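Local coordinates for protein rusticyanin (Thiobacillus ferrooxidans, PDB 2CAK) that carries electrons in the periplasm from cytochrome c552 to the A-type oxidase, using a single bound copper ion, at residues H84-Y95 / T132-A143; K59-G67 / G146-K154. One frame throughout, in Å; residues are numbered along the deposited sequence.

Interaction 1 of 2, residues H84-Y95 / T132-A143. Unlike the reference sequence in segment 84-95: Gln90 (reference Lys), Val92 (reference Gly). With CU1 (copper (I) ion), chain B.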
loop_
_atom_site.group_PDB
_atom_site.type_symbol
_atom_site.label_atom_id
_atom_site.label_comp_id
_atom_site.label_asym_id
_atom_site.label_seq_id
_atom_site.Cartn_x
_atom_site.Cartn_y
_atom_site.Cartn_z
ATOM N N HIS A 84 -7.579 -3.199 -7.124
ATOM C CA HIS A 84 -7.227 -3.258 -5.711
ATOM C C HIS A 84 -7.204 -1.883 -5.086
ATOM O O HIS A 84 -6.962 -0.866 -5.745
ATOM C CB HIS A 84 -5.816 -3.865 -5.613
ATOM C CG HIS A 84 -5.647 -5.243 -6.144
ATOM N ND1 HIS A 84 -6.051 -6.397 -5.506
ATOM C CD2 HIS A 84 -5.026 -5.626 -7.293
ATOM C CE1 HIS A 84 -5.678 -7.410 -6.264
ATOM N NE2 HIS A 84 -5.059 -6.992 -7.383
ATOM N N SER A 85 -7.398 -1.856 -3.779
ATOM C CA SER A 85 -7.284 -0.614 -3.011
ATOM C C SER A 85 -6.151 -0.723 -1.993
ATOM O O SER A 85 -5.609 -1.803 -1.751
ATOM C CB SER A 85 -8.581 -0.259 -2.271
ATOM O OG SER A 85 -8.857 -1.135 -1.194
ATOM N N PHE A 86 -5.781 0.378 -1.373
ATOM C CA PHE A 86 -4.782 0.456 -0.313
ATOM C C PHE A 86 -5.373 1.338 0.793
ATOM O O PHE A 86 -5.466 2.554 0.633
ATOM C CB PHE A 86 -3.470 1.037 -0.844
ATOM C CG PHE A 86 -2.328 1.064 0.150
ATOM C CD1 PHE A 86 -1.340 0.075 0.109
ATOM C CD2 PHE A 86 -2.189 2.018 1.117
ATOM C CE1 PHE A 86 -0.306 0.075 1.009
ATOM C CE2 PHE A 86 -1.148 1.971 2.008
ATOM C CZ PHE A 86 -0.175 1.035 1.984
ATOM N N ASP A 87 -5.777 0.734 1.889
ATOM C CA ASP A 87 -6.471 1.439 2.958
ATOM C C ASP A 87 -5.815 1.127 4.303
ATOM O O ASP A 87 -5.528 -0.046 4.607
ATOM C CB ASP A 87 -7.951 1.017 3.003
ATOM C CG ASP A 87 -8.629 1.446 1.716
ATOM O OD1 ASP A 87 -8.704 2.677 1.479
ATOM O OD2 ASP A 87 -9.015 0.601 0.925
ATOM N N ILE A 88 -5.640 2.149 5.136
ATOM C CA ILE A 88 -5.010 1.981 6.458
ATOM C C ILE A 88 -6.086 2.022 7.535
ATOM O O ILE A 88 -6.923 2.942 7.569
ATOM C CB ILE A 88 -3.935 3.053 6.668
ATOM C CG1 ILE A 88 -2.866 3.023 5.570
ATOM C CG2 ILE A 88 -3.320 2.930 8.045
ATOM C CD1 ILE A 88 -1.934 4.233 5.544
ATOM N N THR A 89 -6.071 1.026 8.409
ATOM C CA THR A 89 -7.015 0.869 9.498
ATOM C C THR A 89 -6.316 0.489 10.791
ATOM O O THR A 89 -5.172 0.035 10.717
ATOM C CB THR A 89 -8.054 -0.190 9.104
ATOM O OG1 THR A 89 -9.031 -0.385 10.129
ATOM C CG2 THR A 89 -7.388 -1.537 8.804
ATOM N N GLN A 90 -6.956 0.652 11.922
ATOM C CA GLN A 90 -6.465 0.077 13.180
ATOM C C GLN A 90 -7.127 -1.247 13.531
ATOM O O GLN A 90 -6.731 -1.886 14.512
ATOM C CB GLN A 90 -6.501 1.121 14.307
ATOM C CG GLN A 90 -5.393 2.139 13.964
ATOM C CD GLN A 90 -5.001 3.007 15.138
ATOM O OE1 GLN A 90 -5.820 3.855 15.494
ATOM N NE2 GLN A 90 -3.809 2.815 15.727
ATOM N N LYS A 91 -8.132 -1.693 12.777
ATOM C CA LYS A 91 -8.719 -3.020 12.948
ATOM C C LYS A 91 -7.710 -4.071 12.531
ATOM O O LYS A 91 -6.901 -3.883 11.639
ATOM C CB LYS A 91 -10.006 -3.214 12.163
ATOM C CG LYS A 91 -11.147 -2.234 12.434
ATOM C CD LYS A 91 -11.557 -2.120 13.881
ATOM C CE LYS A 91 -12.922 -1.438 13.986
ATOM N NZ LYS A 91 -12.766 -0.010 14.429
ATOM N N VAL A 92 -7.693 -5.183 13.234
ATOM C CA VAL A 92 -6.694 -6.219 13.237
ATOM C C VAL A 92 -7.134 -7.448 12.439
ATOM O O VAL A 92 -8.340 -7.746 12.349
ATOM C CB VAL A 92 -6.370 -6.599 14.706
ATOM C CG1 VAL A 92 -5.825 -5.451 15.556
ATOM C CG2 VAL A 92 -7.608 -7.153 15.410
ATOM N N PRO A 93 -6.174 -8.224 11.926
ATOM C CA PRO A 93 -6.479 -9.545 11.348
ATOM C C PRO A 93 -6.920 -10.518 12.414
ATOM O O PRO A 93 -6.607 -10.326 13.591
ATOM C CB PRO A 93 -5.191 -10.000 10.673
ATOM C CG PRO A 93 -4.118 -9.246 11.332
ATOM C CD PRO A 93 -4.725 -7.974 11.886
ATOM N N PRO A 94 -7.607 -11.573 12.074
ATOM C CA PRO A 94 -7.999 -11.909 10.708
ATOM C C PRO A 94 -9.172 -11.074 10.214
ATOM O O PRO A 94 -10.097 -10.726 10.933
ATOM C CB PRO A 94 -8.430 -13.378 10.813
ATOM C CG PRO A 94 -8.715 -13.609 12.256
ATOM C CD PRO A 94 -8.028 -12.571 13.084
ATOM N N TYR A 95 -9.126 -10.821 8.903
ATOM C CA TYR A 95 -10.165 -10.088 8.207
ATOM C C TYR A 95 -11.216 -11.013 7.621
ATOM O O TYR A 95 -10.920 -12.037 7.004
ATOM C CB TYR A 95 -9.539 -9.184 7.107
ATOM C CG TYR A 95 -8.595 -8.172 7.728
ATOM C CD1 TYR A 95 -9.077 -7.102 8.476
ATOM C CD2 TYR A 95 -7.242 -8.319 7.609
ATOM C CE1 TYR A 95 -8.200 -6.189 9.063
ATOM C CE2 TYR A 95 -6.327 -7.446 8.151
ATOM C CZ TYR A 95 -6.840 -6.392 8.864
ATOM O OH TYR A 95 -5.890 -5.576 9.386
ATOM N N THR A 132 -0.130 0.925 16.284
ATOM C CA THR A 132 -0.143 -0.133 15.269
ATOM C C THR A 132 -1.298 0.066 14.317
ATOM O O THR A 132 -2.424 0.319 14.754
ATOM C CB THR A 132 -0.180 -1.509 15.944
ATOM O OG1 THR A 132 1.005 -1.610 16.777
ATOM C CG2 THR A 132 -0.161 -2.584 14.888
ATOM N N TYR A 133 -1.006 -0.074 13.026
ATOM C CA TYR A 133 -1.970 0.019 11.932
ATOM C C TYR A 133 -1.776 -1.176 10.994
ATOM O O TYR A 133 -0.761 -1.896 11.057
ATOM C CB TYR A 133 -1.821 1.337 11.172
ATOM C CG TYR A 133 -1.853 2.603 12.003
ATOM C CD1 TYR A 133 -0.760 3.010 12.761
ATOM C CD2 TYR A 133 -2.970 3.436 12.020
ATOM C CE1 TYR A 133 -0.813 4.164 13.506
ATOM C CE2 TYR A 133 -3.019 4.603 12.756
ATOM C CZ TYR A 133 -1.923 4.978 13.507
ATOM O OH TYR A 133 -2.005 6.140 14.229
ATOM N N TYR A 134 -2.743 -1.359 10.099
ATOM C CA TYR A 134 -2.658 -2.352 9.059
ATOM C C TYR A 134 -3.036 -1.703 7.719
ATOM O O TYR A 134 -3.924 -0.858 7.708
ATOM C CB TYR A 134 -3.613 -3.529 9.321
ATOM C CG TYR A 134 -3.151 -4.301 10.546
ATOM C CD1 TYR A 134 -2.294 -5.394 10.449
ATOM C CD2 TYR A 134 -3.536 -3.896 11.833
ATOM C CE1 TYR A 134 -1.883 -6.056 11.586
ATOM C CE2 TYR A 134 -3.087 -4.551 12.948
ATOM C CZ TYR A 134 -2.274 -5.641 12.830
ATOM O OH TYR A 134 -1.825 -6.289 13.972
ATOM N N TYR A 135 -2.375 -2.110 6.654
ATOM C CA TYR A 135 -2.777 -1.717 5.304
ATOM C C TYR A 135 -3.446 -2.945 4.662
ATOM O O TYR A 135 -2.930 -4.050 4.772
ATOM C CB TYR A 135 -1.615 -1.176 4.462
ATOM C CG TYR A 135 -0.381 -2.036 4.278
ATOM C CD1 TYR A 135 0.642 -2.088 5.219
ATOM C CD2 TYR A 135 -0.228 -2.817 3.152
ATOM C CE1 TYR A 135 1.758 -2.881 5.052
ATOM C CE2 TYR A 135 0.899 -3.593 2.962
ATOM C CZ TYR A 135 1.878 -3.624 3.906
ATOM O OH TYR A 135 2.987 -4.433 3.700
ATOM N N VAL A 136 -4.612 -2.706 4.034
ATOM C CA VAL A 136 -5.475 -3.756 3.541
ATOM C C VAL A 136 -6.017 -3.384 2.183
ATOM O O VAL A 136 -6.154 -2.198 1.863
ATOM C CB VAL A 136 -6.627 -4.101 4.523
ATOM C CG1 VAL A 136 -6.153 -4.290 5.944
ATOM C CG2 VAL A 136 -7.736 -3.052 4.501
ATOM N N CYS A 137 -6.412 -4.360 1.401
ATOM C CA CYS A 137 -7.231 -4.203 0.224
ATOM C C CYS A 137 -8.707 -4.522 0.589
ATOM O O CYS A 137 -8.939 -5.484 1.341
ATOM C CB CYS A 137 -6.791 -5.121 -0.897
ATOM S SG CYS A 137 -7.824 -5.029 -2.401
ATOM N N GLN A 138 -9.626 -3.716 0.040
ATOM C CA GLN A 138 -11.049 -3.909 0.327
ATOM C C GLN A 138 -11.795 -4.797 -0.660
ATOM O O GLN A 138 -12.994 -5.037 -0.439
ATOM C CB GLN A 138 -11.781 -2.549 0.417
ATOM C CG GLN A 138 -11.386 -1.766 1.646
ATOM C CD GLN A 138 -12.390 -0.618 1.814
ATOM O OE1 GLN A 138 -12.370 0.502 1.304
ATOM N NE2 GLN A 138 -13.400 -1.053 2.533
ATOM N N ILE A 139 -11.162 -5.274 -1.728
ATOM C CA ILE A 139 -11.896 -6.160 -2.626
ATOM C C ILE A 139 -12.354 -7.365 -1.853
ATOM O O ILE A 139 -11.505 -7.958 -1.154
ATOM C CB ILE A 139 -11.087 -6.598 -3.844
ATOM C CG1 ILE A 139 -10.801 -5.433 -4.799
ATOM C CG2 ILE A 139 -11.825 -7.702 -4.617
ATOM C CD1 ILE A 139 -9.971 -5.806 -6.045
ATOM N N PRO A 140 -13.622 -7.746 -1.894
ATOM C CA PRO A 140 -14.052 -8.928 -1.084
ATOM C C PRO A 140 -13.199 -10.153 -1.281
ATOM O O PRO A 140 -12.879 -10.565 -2.392
ATOM C CB PRO A 140 -15.502 -9.144 -1.588
ATOM C CG PRO A 140 -15.967 -7.722 -1.866
ATOM C CD PRO A 140 -14.752 -7.092 -2.545
ATOM N N GLY A 141 -12.740 -10.712 -0.172
ATOM C CA GLY A 141 -11.909 -11.879 -0.134
ATOM C C GLY A 141 -10.426 -11.635 -0.075
ATOM O O GLY A 141 -9.679 -12.529 0.308
ATOM N N HIS A 142 -9.928 -10.461 -0.499
ATOM C CA HIS A 142 -8.496 -10.324 -0.664
ATOM C C HIS A 142 -7.766 -10.235 0.681
ATOM O O HIS A 142 -6.754 -10.939 0.837
ATOM C CB HIS A 142 -8.175 -9.112 -1.551
ATOM C CG HIS A 142 -8.458 -9.353 -3.006
ATOM N ND1 HIS A 142 -7.996 -8.499 -3.986
ATOM C CD2 HIS A 142 -9.157 -10.363 -3.600
ATOM C CE1 HIS A 142 -8.432 -9.014 -5.140
ATOM N NE2 HIS A 142 -9.133 -10.138 -4.945
ATOM N N ALA A 143 -8.224 -9.390 1.597
ATOM C CA ALA A 143 -7.626 -9.368 2.923
ATOM C C ALA A 143 -7.688 -10.717 3.651
ATOM O O ALA A 143 -6.741 -11.071 4.363
ATOM C CB ALA A 143 -8.201 -8.221 3.759
HETATM CU CU CU1 B . -7.072 -6.654 -3.736
HETATM O O HOH W 1 -4.133 -1.819 15.576
#
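His84, Cys137 and His142 close on one copper ion at the end of an antiparallel strand pair, the type 1 (blue) copper site of a cupredoxin fold. His84 ND1 and His142 ND1 each bind the metal at 2.1 Å and Cys137 SG at 2.2 Å; Met147 completes the site. The two imidazoles touch along their edges, planes 44° apart. Cys137 SG stands anti to its own backbone nitrogen (chi1 178°), a setting in which it binds copper and also accepts two backbone N-H groups, Ser85 N at 3.5 Å and Ile139 N. Such N-H...S bonds are likely to draw charge off the thiolate.

Beyond the site, strands 87-89 and 132-136 pair through Asp87 with Val136 and Thr89 with Tyr134, with Ile88 and Tyr135 as the non-hydrogen-bonded pair between them. On the Ile88 side, Tyr135 CB sits over the face of the Phe86 ring, and the two rings are almost parallel, offset so that they hardly overlap.

Tyr134 reaches the other way, against the loop 91-95. Its CB sits at the edge of the Tyr95 ring, 3.1 Å from Tyr95 OH. CG lies almost as near that hydroxyl, which spends its proton on Lys91 O. CD1 lies between Tyr95 OH and Pro93 CD; CD2 passes Lys91 O, and CE2 has Val92 CG1 for a neighbour. Pro93 CD lies over one face of the ring, 3.4 Å from Tyr134 CE1 and close to CZ, a CH-pi contact, and is also the neighbour of the terminal OH.

Back toward the copper, Ser85 OG links both segments: it accepts the N-H of Gln138 at 3.0 Å and gives its own proton to Asp87 OD2 at 2.7 Å, nearly along the carboxylate C-O axis.

Interaction 2 of 2, residues K59-G67 / G146-K154. Unlike the reference sequence in segment 59-67: Asp64 (reference Glu), Gly67 (reference Ala). Unlike the reference sequence in segment 146-154: Ile152 (reference Val).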
loop_
_atom_site.group_PDB
_atom_site.type_symbol
_atom_site.label_atom_id
_atom_site.label_comp_id
_atom_site.label_asym_id
_atom_site.label_seq_id
_atom_site.Cartn_x
_atom_site.Cartn_y
_atom_site.Cartn_z
ATOM N N LYS A 59 7.201 -8.916 -0.132
ATOM C CA LYS A 59 5.784 -9.222 -0.019
ATOM C C LYS A 59 5.221 -8.904 1.363
ATOM O O LYS A 59 5.722 -9.403 2.373
ATOM C CB LYS A 59 5.604 -10.730 -0.290
ATOM C CG LYS A 59 4.143 -11.126 -0.327
ATOM C CD LYS A 59 3.991 -12.616 -0.574
ATOM C CE LYS A 59 4.196 -13.277 0.763
ATOM N NZ LYS A 59 2.896 -13.968 1.131
ATOM N N ASN A 60 4.183 -8.071 1.370
ATOM C CA ASN A 60 3.468 -7.692 2.610
ATOM C C ASN A 60 4.377 -7.417 3.780
ATOM O O ASN A 60 4.143 -7.892 4.906
ATOM C CB ASN A 60 2.428 -8.716 2.981
ATOM C CG ASN A 60 1.400 -8.986 1.911
ATOM O OD1 ASN A 60 1.000 -8.100 1.182
ATOM N ND2 ASN A 60 0.943 -10.226 1.847
ATOM N N PRO A 61 5.409 -6.583 3.670
ATOM C CA PRO A 61 6.344 -6.340 4.785
ATOM C C PRO A 61 5.735 -5.473 5.875
ATOM O O PRO A 61 4.817 -4.692 5.672
ATOM C CB PRO A 61 7.511 -5.622 4.122
ATOM C CG PRO A 61 6.866 -4.878 2.987
ATOM C CD PRO A 61 5.820 -5.810 2.484
ATOM N N THR A 62 6.264 -5.651 7.085
ATOM C CA THR A 62 5.975 -4.743 8.169
ATOM C C THR A 62 6.720 -3.425 7.944
ATOM O O THR A 62 7.933 -3.481 7.678
ATOM C CB THR A 62 6.354 -5.381 9.510
ATOM O OG1 THR A 62 5.537 -6.535 9.694
ATOM C CG2 THR A 62 6.086 -4.442 10.688
ATOM N N LEU A 63 6.015 -2.323 8.030
ATOM C CA LEU A 63 6.644 -0.997 7.827
ATOM C C LEU A 63 6.883 -0.375 9.206
ATOM O O LEU A 63 5.931 -0.285 10.006
ATOM C CB LEU A 63 5.747 -0.099 6.975
ATOM C CG LEU A 63 5.204 -0.722 5.688
ATOM C CD1 LEU A 63 4.432 0.350 4.916
ATOM C CD2 LEU A 63 6.293 -1.279 4.795
ATOM N N ASP A 64 8.079 0.083 9.480
ATOM C CA ASP A 64 8.411 0.749 10.739
ATOM C C ASP A 64 8.625 2.238 10.408
ATOM O O ASP A 64 9.560 2.573 9.664
ATOM C CB ASP A 64 9.630 0.110 11.356
ATOM C CG ASP A 64 9.411 -1.170 12.113
ATOM O OD1 ASP A 64 8.403 -1.908 12.018
ATOM O OD2 ASP A 64 10.302 -1.530 12.930
ATOM N N ILE A 65 7.796 3.097 10.967
ATOM C CA ILE A 65 7.736 4.534 10.646
ATOM C C ILE A 65 8.049 5.338 11.899
ATOM O O ILE A 65 7.545 5.029 12.986
ATOM C CB ILE A 65 6.327 4.894 10.060
ATOM C CG1 ILE A 65 6.099 4.184 8.687
ATOM C CG2 ILE A 65 6.133 6.391 9.935
ATOM C CD1 ILE A 65 4.865 4.255 7.918
ATOM N N PRO A 66 8.888 6.364 11.790
ATOM C CA PRO A 66 9.203 7.158 12.984
ATOM C C PRO A 66 8.051 8.024 13.421
ATOM O O PRO A 66 7.283 8.547 12.626
ATOM C CB PRO A 66 10.413 7.987 12.536
ATOM C CG PRO A 66 10.535 7.872 11.086
ATOM C CD PRO A 66 9.634 6.757 10.607
ATOM N N GLY A 67 7.939 8.234 14.745
ATOM C CA GLY A 67 6.906 9.133 15.226
ATOM C C GLY A 67 7.103 10.541 14.703
ATOM O O GLY A 67 8.242 11.028 14.592
ATOM N N GLY A 146 -4.876 -12.885 2.567
ATOM C CA GLY A 146 -3.513 -12.471 2.818
ATOM C C GLY A 146 -3.057 -11.135 2.275
ATOM O O GLY A 146 -1.890 -10.801 2.498
ATOM N N MET A 147 -3.958 -10.344 1.640
ATOM C CA MET A 147 -3.519 -9.075 1.098
ATOM C C MET A 147 -3.606 -7.998 2.155
ATOM O O MET A 147 -4.556 -7.180 2.177
ATOM C CB MET A 147 -4.356 -8.707 -0.142
ATOM C CG MET A 147 -3.766 -7.569 -0.950
ATOM S SD MET A 147 -4.506 -7.450 -2.599
ATOM C CE MET A 147 -3.484 -6.096 -3.276
ATOM N N PHE A 148 -2.655 -7.977 3.055
ATOM C CA PHE A 148 -2.549 -6.987 4.126
ATOM C C PHE A 148 -1.118 -7.078 4.667
ATOM O O PHE A 148 -0.430 -8.095 4.557
ATOM C CB PHE A 148 -3.569 -7.217 5.248
ATOM C CG PHE A 148 -3.347 -8.445 6.086
ATOM C CD1 PHE A 148 -3.915 -9.654 5.721
ATOM C CD2 PHE A 148 -2.583 -8.433 7.236
ATOM C CE1 PHE A 148 -3.704 -10.799 6.483
ATOM C CE2 PHE A 148 -2.342 -9.545 8.003
ATOM C CZ PHE A 148 -2.920 -10.743 7.632
ATOM N N GLY A 149 -0.740 -5.995 5.375
ATOM C CA GLY A 149 0.451 -5.956 6.150
ATOM C C GLY A 149 0.346 -5.038 7.336
ATOM O O GLY A 149 -0.659 -4.341 7.484
ATOM N N LYS A 150 1.373 -5.007 8.172
ATOM C CA LYS A 150 1.352 -4.235 9.424
ATOM C C LYS A 150 2.218 -2.991 9.319
ATOM O O LYS A 150 3.247 -3.004 8.628
ATOM C CB LYS A 150 1.864 -5.172 10.528
ATOM C CG LYS A 150 1.733 -4.648 11.931
ATOM C CD LYS A 150 2.078 -5.699 12.968
ATOM C CE LYS A 150 3.493 -6.129 13.048
ATOM N NZ LYS A 150 3.505 -7.028 14.291
ATOM N N ILE A 151 1.862 -1.951 10.030
ATOM C CA ILE A 151 2.622 -0.710 10.177
ATOM C C ILE A 151 2.778 -0.403 11.657
ATOM O O ILE A 151 1.785 -0.396 12.406
ATOM C CB ILE A 151 1.897 0.466 9.495
ATOM C CG1 ILE A 151 1.563 0.138 8.055
ATOM C CG2 ILE A 151 2.720 1.720 9.642
ATOM C CD1 ILE A 151 0.683 1.191 7.423
ATOM N N ILE A 152 4.021 -0.210 12.069
ATOM C CA ILE A 152 4.297 0.222 13.466
ATOM C C ILE A 152 4.833 1.648 13.416
ATOM O O ILE A 152 5.822 1.917 12.756
ATOM C CB ILE A 152 5.294 -0.727 14.123
ATOM C CG1 ILE A 152 4.822 -2.178 14.165
ATOM C CG2 ILE A 152 5.682 -0.225 15.539
ATOM C CD1 ILE A 152 5.764 -3.191 14.682
ATOM N N VAL A 153 4.105 2.562 14.068
ATOM C CA VAL A 153 4.533 3.963 14.166
ATOM C C VAL A 153 5.008 4.214 15.591
ATOM O O VAL A 153 4.284 4.003 16.553
ATOM C CB VAL A 153 3.401 4.911 13.807
ATOM C CG1 VAL A 153 3.879 6.385 14.002
ATOM C CG2 VAL A 153 2.831 4.632 12.404
ATOM N N LYS A 154 6.261 4.547 15.740
ATOM C CA LYS A 154 6.900 4.850 17.008
ATOM C C LYS A 154 6.399 6.167 17.588
ATOM O O LYS A 154 5.745 6.976 16.855
ATOM C CB LYS A 154 8.412 4.788 16.770
ATOM C CG LYS A 154 8.780 3.378 16.239
ATOM C CD LYS A 154 10.204 2.983 16.589
ATOM C CE LYS A 154 10.574 1.571 16.168
ATOM N NZ LYS A 154 9.625 0.533 16.670
ATOM O OXT LYS A 154 6.746 6.364 18.758
HETATM O O HOH W 2 3.405 -7.200 7.709
#
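The parallel pairing of strands 62-65 and 148-153, within one sheet of the cupredoxin sandwich, sets Leu63 beside Ile151 and Ile65 beside Val153. Four backbone bonds hold it: Leu63 N to Lys150 O, Ile152 N to Leu63 O at 2.8 Å, Ile65 N to Ile152 O, and Lys154 N to Ile65 O.

On the buried face, Ile65 CD1 touches Ile151 CG2 at 3.7 Å, the two side chains crossing at a slant. The reverse face is mixed: Thr62 runs alongside Lys150 with its CG2 against CE, and Asp64 lies alongside Ile152, OD1 near CB.

Where direct pairing stops, a water takes over. It accepts from Lys150 N, donates to Asn60 O, and bonds to Thr62 OG1, each at 3.0 Å.

Asn60 CG lies anti to the carbonyl carbon (chi1 -57°), which carries the amide toward Gly146 O. Its CB rests 3.3 Å from Phe148 O, and ND2 lies 3.0 Å from Gly146 O, beside the copper ligand Met147. The other amide atom, OD1, accepts from Phe53 N. With an alanine here that amide would be gone, which would probably leave Phe53 N without its mate and open a gap beside Gly146 O.

Aliphatic groups line one face and a polar-apolar mixture the other, so the backbone hydrogen bonds do not depend on any one side chain.

Both contacts belong to the same mixed sheet, their centres about 12 Å apart. Across it the order runs 62-65, 148-153, 131-136, 87-89, so the two middle strands, consecutive in the chain, join interaction 2 to interaction 1. In sequence, both segments of interaction 1 lie between the two segments of interaction 2. The seam between them is probably hydrogen-bonded at Ile151 N with Tyr133 O, and Tyr135 OH reaches over to Pro61 O. Three copper ligands come from interaction 1 and the fourth, Met147, from the loop just before strand 148-153 in interaction 2, so the metal ties together loops at one end of this shared sheet.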